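Local coordinates for putative ABC transporter amino acid-binding protein (Sinorhizobium meliloti, PDB 2Q88) that binds the compatible solute ectoine, probably delivering it to an ABC transporter that takes up osmoprotectants, at residues D2-K5 and L6-L9; G158-M161 and L162-G165; A213-D216 and A217-E221. All coordinates share one frame; numbering follows the deposited sequence.

Contact 1 of 3, residues D2-K5 and L6-L9; sequences DENK and LEEL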
loop_
_atom_site.group_PDB
_atom_site.type_symbol
_atom_site.label_atom_id
_atom_site.label_comp_id
_atom_site.label_asym_id
_atom_site.label_seq_id
_atom_site.Cartn_x
_atom_site.Cartn_y
_atom_site.Cartn_z
ATOM N N ASP A 2 -1.057 -17.550 20.575
ATOM C CA ASP A 2 -1.378 -17.257 19.183
ATOM C C ASP A 2 -2.888 -17.266 18.957
ATOM O O ASP A 2 -3.422 -16.355 18.324
ATOM C CB ASP A 2 -0.629 -18.175 18.199
ATOM C CG ASP A 2 -0.861 -19.664 18.454
ATOM O OD1 ASP A 2 -0.343 -20.478 17.654
ATOM O OD2 ASP A 2 -1.530 -20.122 19.410
ATOM N N GLU A 3 -3.575 -18.272 19.498
ATOM C CA GLU A 3 -5.032 -18.365 19.372
ATOM C C GLU A 3 -5.775 -17.344 20.240
ATOM O O GLU A 3 -6.902 -16.961 19.915
ATOM C CB GLU A 3 -5.532 -19.786 19.653
ATOM C CG GLU A 3 -5.268 -20.783 18.530
ATOM C CD GLU A 3 -6.149 -20.560 17.309
ATOM O OE1 GLU A 3 -7.394 -20.599 17.449
ATOM O OE2 GLU A 3 -5.597 -20.358 16.205
ATOM N N ASN A 4 -5.150 -16.901 21.332
ATOM C CA ASN A 4 -5.762 -15.880 22.185
ATOM C C ASN A 4 -5.212 -14.463 21.965
ATOM O O ASN A 4 -5.274 -13.616 22.859
ATOM C CB ASN A 4 -5.704 -16.285 23.660
ATOM C CG ASN A 4 -4.295 -16.497 24.156
ATOM O OD1 ASN A 4 -3.485 -15.568 24.190
ATOM N ND2 ASN A 4 -3.996 -17.726 24.571
ATOM N N LYS A 5 -4.694 -14.211 20.766
ATOM C CA LYS A 5 -4.126 -12.906 20.416
ATOM C C LYS A 5 -5.133 -11.756 20.540
ATOM O O LYS A 5 -4.772 -10.671 20.991
ATOM C CB LYS A 5 -3.509 -12.944 19.009
ATOM C CG LYS A 5 -2.822 -11.653 18.538
ATOM C CD LYS A 5 -1.804 -11.106 19.539
ATOM C CE LYS A 5 -0.736 -10.274 18.852
ATOM N NZ LYS A 5 -1.239 -9.587 17.630
ATOM N N LEU A 6 -6.385 -11.986 20.150
ATOM C CA LEU A 6 -7.407 -10.947 20.269
ATOM C C LEU A 6 -7.608 -10.564 21.737
ATOM O O LEU A 6 -7.655 -9.384 22.061
ATOM C CB LEU A 6 -8.738 -11.381 19.648
ATOM C CG LEU A 6 -9.645 -10.335 18.971
ATOM C CD1 LEU A 6 -11.114 -10.670 19.198
ATOM C CD2 LEU A 6 -9.372 -8.881 19.376
ATOM N N GLU A 7 -7.716 -11.560 22.617
ATOM C CA GLU A 7 -7.877 -11.301 24.059
ATOM C C GLU A 7 -6.752 -10.410 24.591
ATOM O O GLU A 7 -7.001 -9.487 25.365
ATOM C CB GLU A 7 -7.912 -12.605 24.854
ATOM C CG GLU A 7 -9.069 -13.531 24.518
ATOM C CD GLU A 7 -8.720 -14.998 24.730
ATOM O OE1 GLU A 7 -8.120 -15.327 25.782
ATOM O OE2 GLU A 7 -9.043 -15.825 23.843
ATOM N N GLU A 8 -5.524 -10.697 24.156
ATOM C CA GLU A 8 -4.328 -9.946 24.543
ATOM C C GLU A 8 -4.402 -8.488 24.100
ATOM O O GLU A 8 -4.053 -7.582 24.858
ATOM C CB GLU A 8 -3.080 -10.598 23.950
ATOM C CG GLU A 8 -2.808 -12.004 24.465
ATOM C CD GLU A 8 -1.451 -12.528 24.038
ATOM O OE1 GLU A 8 -1.138 -12.485 22.827
ATOM O OE2 GLU A 8 -0.691 -12.985 24.919
ATOM N N LEU A 9 -4.850 -8.275 22.865
ATOM C CA LEU A 9 -5.026 -6.934 22.311
ATOM C C LEU A 9 -6.145 -6.166 23.002
ATOM O O LEU A 9 -6.022 -4.968 23.238
ATOM C CB LEU A 9 -5.298 -7.004 20.803
ATOM C CG LEU A 9 -4.161 -7.538 19.936
ATOM C CD1 LEU A 9 -4.552 -7.456 18.469
ATOM C CD2 LEU A 9 -2.864 -6.761 20.186
HETATM O O HOH W 1 -6.808 -14.508 18.716
#
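Lys-5 and Leu-9 meet on the buried side of the first helical turn. The amide N of Leu-9 donates to Lys-5 O at 3.0 Å, and Leu-9 CG rests against the same oxygen at 3.4 Å. With CG of Lys-5 swung opposite its own backbone N (chi1 -177°), the aliphatic chain bends past the turn until NZ comes 4.0 Å from Leu-9 CD1. Lysine suits this place because its methylenes pack while its ammonium forms a salt bridge with Asp-74; Leu-214 of helix 212-228 covers Lys-5 and Leu-9. A type I turn from Asp-2 to Lys-5 leads the chain into helix 5-12, with Asn-4 at the N-cap position. There the N of Glu-8 bonds to Asn-4 O at 3.2 Å, while a water links Glu-3 O (2.7 Å) to Leu-6 N (2.9 Å) at an entry where amides still lack carbonyls of a preceding turn. The side of Asn-4, Glu-7 and Glu-8 is looser and polar. The carboxylate of solvent-exposed Glu-7 folds back over Asn-4, its OE1 3.4 Å from Asn-4 CB. Glu-8 crosses Lys-5 at about a right angle, OE1 lying 3.6 Å from Lys-5 CD but paired in a salt bridge with Arg-1.

Contact 2 of 3, residues G158-M161 and L162-G165; sequences GLKM and LQDG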
loop_
_atom_site.group_PDB
_atom_site.type_symbol
_atom_site.label_atom_id
_atom_site.label_comp_id
_atom_site.label_asym_id
_atom_site.label_seq_id
_atom_site.Cartn_x
_atom_site.Cartn_y
_atom_site.Cartn_z
ATOM N N GLY A 158 10.537 11.648 -3.574
ATOM C CA GLY A 158 10.427 11.165 -4.960
ATOM C C GLY A 158 10.203 12.279 -5.957
ATOM O O GLY A 158 10.823 12.312 -7.031
ATOM N N LEU A 159 9.302 13.189 -5.604
ATOM C CA LEU A 159 9.035 14.366 -6.422
ATOM C C LEU A 159 10.249 15.282 -6.515
ATOM O O LEU A 159 10.571 15.781 -7.591
ATOM C CB LEU A 159 7.830 15.132 -5.881
ATOM C CG LEU A 159 6.974 15.822 -6.941
ATOM C CD1 LEU A 159 6.182 14.802 -7.742
ATOM C CD2 LEU A 159 6.044 16.764 -6.236
ATOM N N LYS A 160 10.937 15.480 -5.393
ATOM C CA LYS A 160 12.159 16.286 -5.379
ATOM C C LYS A 160 13.264 15.678 -6.251
ATOM O O LYS A 160 13.957 16.393 -6.974
ATOM C CB LYS A 160 12.620 16.526 -3.925
ATOM C CG LYS A 160 13.728 17.567 -3.746
ATOM C CD LYS A 160 13.327 18.953 -4.247
ATOM C CE LYS A 160 14.474 19.941 -4.061
ATOM N NZ LYS A 160 14.476 20.970 -5.136
ATOM N N MET A 161 13.404 14.352 -6.214
ATOM C CA MET A 161 14.376 13.659 -7.070
ATOM C C MET A 161 14.061 13.779 -8.555
ATOM O O MET A 161 14.964 13.901 -9.375
ATOM C CB MET A 161 14.440 12.183 -6.713
ATOM C CG MET A 161 15.568 11.830 -5.810
ATOM S SD MET A 161 15.529 10.063 -5.502
ATOM C CE MET A 161 15.211 10.059 -3.735
ATOM N N LEU A 162 12.773 13.713 -8.879
ATOM C CA LEU A 162 12.271 13.880 -10.239
ATOM C C LEU A 162 12.542 15.304 -10.719
ATOM O O LEU A 162 13.092 15.507 -11.795
ATOM C CB LEU A 162 10.764 13.617 -10.246
ATOM C CG LEU A 162 10.026 12.914 -11.380
ATOM C CD1 LEU A 162 8.664 13.557 -11.519
ATOM C CD2 LEU A 162 10.784 12.931 -12.714
ATOM N N GLN A 163 12.147 16.280 -9.910
ATOM C CA GLN A 163 12.410 17.697 -10.177
ATOM C C GLN A 163 13.906 18.007 -10.357
ATOM O O GLN A 163 14.280 18.760 -11.254
ATOM C CB GLN A 163 11.831 18.566 -9.051
ATOM C CG GLN A 163 10.297 18.579 -8.971
ATOM C CD GLN A 163 9.758 19.163 -7.661
ATOM O OE1 GLN A 163 10.507 19.382 -6.707
ATOM N NE2 GLN A 163 8.452 19.412 -7.620
ATOM N N ASP A 164 14.745 17.430 -9.499
ATOM C CA ASP A 164 16.198 17.629 -9.537
ATOM C C ASP A 164 16.905 16.925 -10.681
ATOM O O ASP A 164 18.050 17.255 -10.988
ATOM C CB ASP A 164 16.840 17.162 -8.229
ATOM C CG ASP A 164 16.650 18.151 -7.107
ATOM O OD1 ASP A 164 16.010 19.201 -7.340
ATOM O OD2 ASP A 164 17.099 17.962 -5.954
ATOM N N GLY A 165 16.244 15.938 -11.281
ATOM C CA GLY A 165 16.855 15.125 -12.330
ATOM C C GLY A 165 17.651 13.918 -11.870
ATOM O O GLY A 165 18.445 13.381 -12.637
#
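This is a local contact between successive turns at the C-terminal end of helix 155-164, where residues 158-161 pass into 162-165 on a lobe of the binding protein. Three backbone bonds hold the turns together: Leu-162 N to Gly-158 O, Gln-163 N to Leu-159 O and Asp-164 N to Lys-160 O. The straightest belongs to Gln-163, 2.8 Å long with an angle of 172° at the hydrogen.

On the outer face Lys-160 and Asp-164, four residues apart, form a salt bridge. Lys-160 NZ reaches OD1 of Asp-164 at 3.2 Å. It meets that oxygen on the syn side, 19° out of the carboxylate plane. The lysine gets there because its chain bends at chi2, which carries it along the helix toward the next turn. Long and flexible, it can span that rise at the surface, and its charge would probably also suit the negative end of the helix dipole. Gln-163 crosses Lys-160 at about a right angle, its OE1 3.8 Å from Lys-160 CD.

The helix is the connection in a beta-alpha-beta crossover, joining strand 149-151 to strand 169-173, both parallel to strand 127-129. On another flank Gln-163 folds over the preceding turn: CG sits 3.1 Å from Leu-159 O, and NE2 lies 3.8 Å from Leu-159 CD2 while making a weak hydrogen bond to Asp-186. Leu-159 and Leu-162 supply buried hydrocarbon, whereas Met-161 uses its unbranched chain to pack on Val-152, Arg-166 and Ile-167. Gly-165 ends the helix in a Schellman motif, its N bonded to Leu-162 O at 3.2 Å. A side chain at its positive phi of 87° would collide with the carbonyl oxygen of Asp-164, and glycine, having none, avoids it.

Contact 3 of 3, residues A213-D216 and A217-E221; sequences ALRD and AFDVE. With CD (cadmium ion), chain D.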
loop_
_atom_site.group_PDB
_atom_site.type_symbol
_atom_site.label_atom_id
_atom_site.label_comp_id
_atom_site.label_asym_id
_atom_site.label_seq_id
_atom_site.Cartn_x
_atom_site.Cartn_y
_atom_site.Cartn_z
ATOM N N ALA A 213 -6.528 -16.693 14.024
ATOM C CA ALA A 213 -7.779 -16.461 14.741
ATOM C C ALA A 213 -8.125 -14.966 14.784
ATOM O O ALA A 213 -9.292 -14.596 14.677
ATOM C CB ALA A 213 -7.713 -17.046 16.148
ATOM N N LEU A 214 -7.114 -14.113 14.933
ATOM C CA LEU A 214 -7.332 -12.655 14.873
ATOM C C LEU A 214 -7.692 -12.189 13.450
ATOM O O LEU A 214 -8.558 -11.333 13.276
ATOM C CB LEU A 214 -6.116 -11.890 15.420
ATOM C CG LEU A 214 -6.077 -10.355 15.315
ATOM C CD1 LEU A 214 -7.164 -9.686 16.164
ATOM C CD2 LEU A 214 -4.684 -9.833 15.694
ATOM N N ARG A 215 -7.033 -12.756 12.448
ATOM C CA ARG A 215 -7.392 -12.518 11.040
ATOM C C ARG A 215 -8.866 -12.881 10.766
ATOM O O ARG A 215 -9.584 -12.093 10.149
ATOM C CB ARG A 215 -6.444 -13.287 10.112
ATOM C CG ARG A 215 -6.609 -13.016 8.626
ATOM C CD ARG A 215 -7.717 -13.804 7.963
ATOM N NE ARG A 215 -7.634 -15.226 8.276
ATOM C CZ ARG A 215 -6.898 -16.093 7.601
ATOM N NH1 ARG A 215 -6.176 -15.691 6.560
ATOM N NH2 ARG A 215 -6.891 -17.372 7.959
ATOM N N ASP A 216 -9.313 -14.047 11.244
ATOM C CA ASP A 216 -10.723 -14.477 11.122
ATOM C C ASP A 216 -11.698 -13.474 11.707
ATOM O O ASP A 216 -12.687 -13.124 11.069
ATOM C CB ASP A 216 -10.974 -15.822 11.819
ATOM C CG ASP A 216 -10.238 -16.973 11.178
ATOM O OD1 ASP A 216 -9.623 -16.806 10.101
ATOM O OD2 ASP A 216 -10.242 -18.103 11.704
ATOM N N ALA A 217 -11.437 -13.049 12.944
ATOM C CA ALA A 217 -12.256 -12.049 13.629
ATOM C C ALA A 217 -12.318 -10.708 12.887
ATOM O O ALA A 217 -13.387 -10.097 12.749
ATOM C CB ALA A 217 -11.739 -11.846 15.047
ATOM N N PHE A 218 -11.165 -10.254 12.417
ATOM C CA PHE A 218 -11.071 -9.059 11.590
ATOM C C PHE A 218 -11.941 -9.236 10.335
ATOM O O PHE A 218 -12.713 -8.356 9.968
ATOM C CB PHE A 218 -9.598 -8.839 11.220
ATOM C CG PHE A 218 -9.325 -7.556 10.485
ATOM C CD1 PHE A 218 -9.346 -7.516 9.082
ATOM C CD2 PHE A 218 -9.013 -6.391 11.182
ATOM C CE1 PHE A 218 -9.075 -6.320 8.395
ATOM C CE2 PHE A 218 -8.747 -5.187 10.496
ATOM C CZ PHE A 218 -8.772 -5.164 9.103
ATOM N N ASP A 219 -11.831 -10.401 9.702
ATOM C CA ASP A 219 -12.575 -10.697 8.483
ATOM C C ASP A 219 -14.085 -10.741 8.685
ATOM O O ASP A 219 -14.823 -10.315 7.813
ATOM C CB ASP A 219 -12.090 -12.010 7.868
ATOM C CG ASP A 219 -10.963 -11.802 6.873
ATOM O OD1 ASP A 219 -10.732 -10.643 6.484
ATOM O OD2 ASP A 219 -10.276 -12.736 6.408
ATOM N N VAL A 220 -14.539 -11.239 9.835
ATOM C CA VAL A 220 -15.972 -11.279 10.132
ATOM C C VAL A 220 -16.536 -9.847 10.130
ATOM O O VAL A 220 -17.579 -9.580 9.532
ATOM C CB VAL A 220 -16.268 -12.042 11.459
ATOM C CG1 VAL A 220 -17.673 -11.768 11.962
ATOM C CG2 VAL A 220 -16.082 -13.552 11.262
ATOM N N GLU A 221 -15.816 -8.926 10.758
ATOM C CA GLU A 221 -16.239 -7.516 10.817
ATOM C C GLU A 221 -16.137 -6.807 9.467
ATOM O O GLU A 221 -16.976 -5.957 9.140
ATOM C CB GLU A 221 -15.423 -6.737 11.857
ATOM C CG GLU A 221 -15.626 -7.158 13.317
ATOM C CD GLU A 221 -17.079 -7.383 13.701
ATOM O OE1 GLU A 221 -17.909 -6.457 13.544
ATOM O OE2 GLU A 221 -17.398 -8.495 14.181
HETATM CD CD CD D . -9.527 -20.138 11.914
HETATM O O HOH W 2 -9.224 -20.328 14.280
HETATM O O HOH W 3 -9.777 -20.231 10.312
HETATM O O HOH W 4 -8.692 -22.364 11.139
#
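A cadmium site on the surface of helix 212-228 takes one of its protein ligands from this contact. Asp-216 binds the ion through OD2 at 2.2 Å, and Glu-212, one turn earlier, supplies the second protein oxygen. Water 2 and water 4 add ligands at 2.4 and 2.5 Å; a third water is modelled too close to the metal to be trusted.

The other oxygen of the carboxylate is taken by Arg-215. NE donates to Asp-216 OD1 at 3.1 Å with an angle of 157°, a salt bridge lying nearly in the guanidinium plane, so the two oxygens are divided between metal and arginine and the group's rotation is fixed. Arg-215 can turn back on its neighbour because its chain bends at chi2 (-83°) and again at chi3. That bend also lays CD 3.2 Å from Asp-219 OD2; the two charged planes are only 11° apart, yet no N-H points at this oxygen, and any attraction is probably electrostatic and at long range. Arg-215 NH1 also bonds to Tyr-92 O. Replacing this arginine by alanine would probably cost Asp-216 OD1 and the Tyr-92 carbonyl their bonds to the guanidinium group and leave the carboxylate freer to turn away from cadmium.

Regular i to i+4 bonds run through this amphipathic helix, among them Asp-219 N to Arg-215 O at 2.8 Å and Val-220 N to Asp-216 O at 2.9 Å. Its buried side carries Leu-214 and Phe-218, whose bulky hydrocarbon reaches helix 37-48; the Phe-218 ring also meets Phe-207 edge-to-face. Ala-217, with no side chain beyond CB, adds little bulk to a partly exposed face. Asp-219, beside the arginine, accepts a hydrogen bond from Gln-94 N on OD1.

From the N terminus the contacts come in series, and none nests within or crosses another; each joins adjoining residues and so closes no more than a turn. Contact 1 starts helix 5-12, contact 2 finishes helix 155-164, and contact 3 lies within helix 212-228. Contacts 1 and 3, far apart in sequence, touch in space, their centres about 12 Å apart: Leu-214 CD2 packs 3.7 Å from Leu-9 CD1, and its CD1 lies 3.8 Å from Leu-6 CG. This joins the first helix to a late one. Contact 2 lies on the opposite side of the chain's centre, its centre about 45 Å from that of contact 1, on a helix connecting strands 149-151 and 169-173.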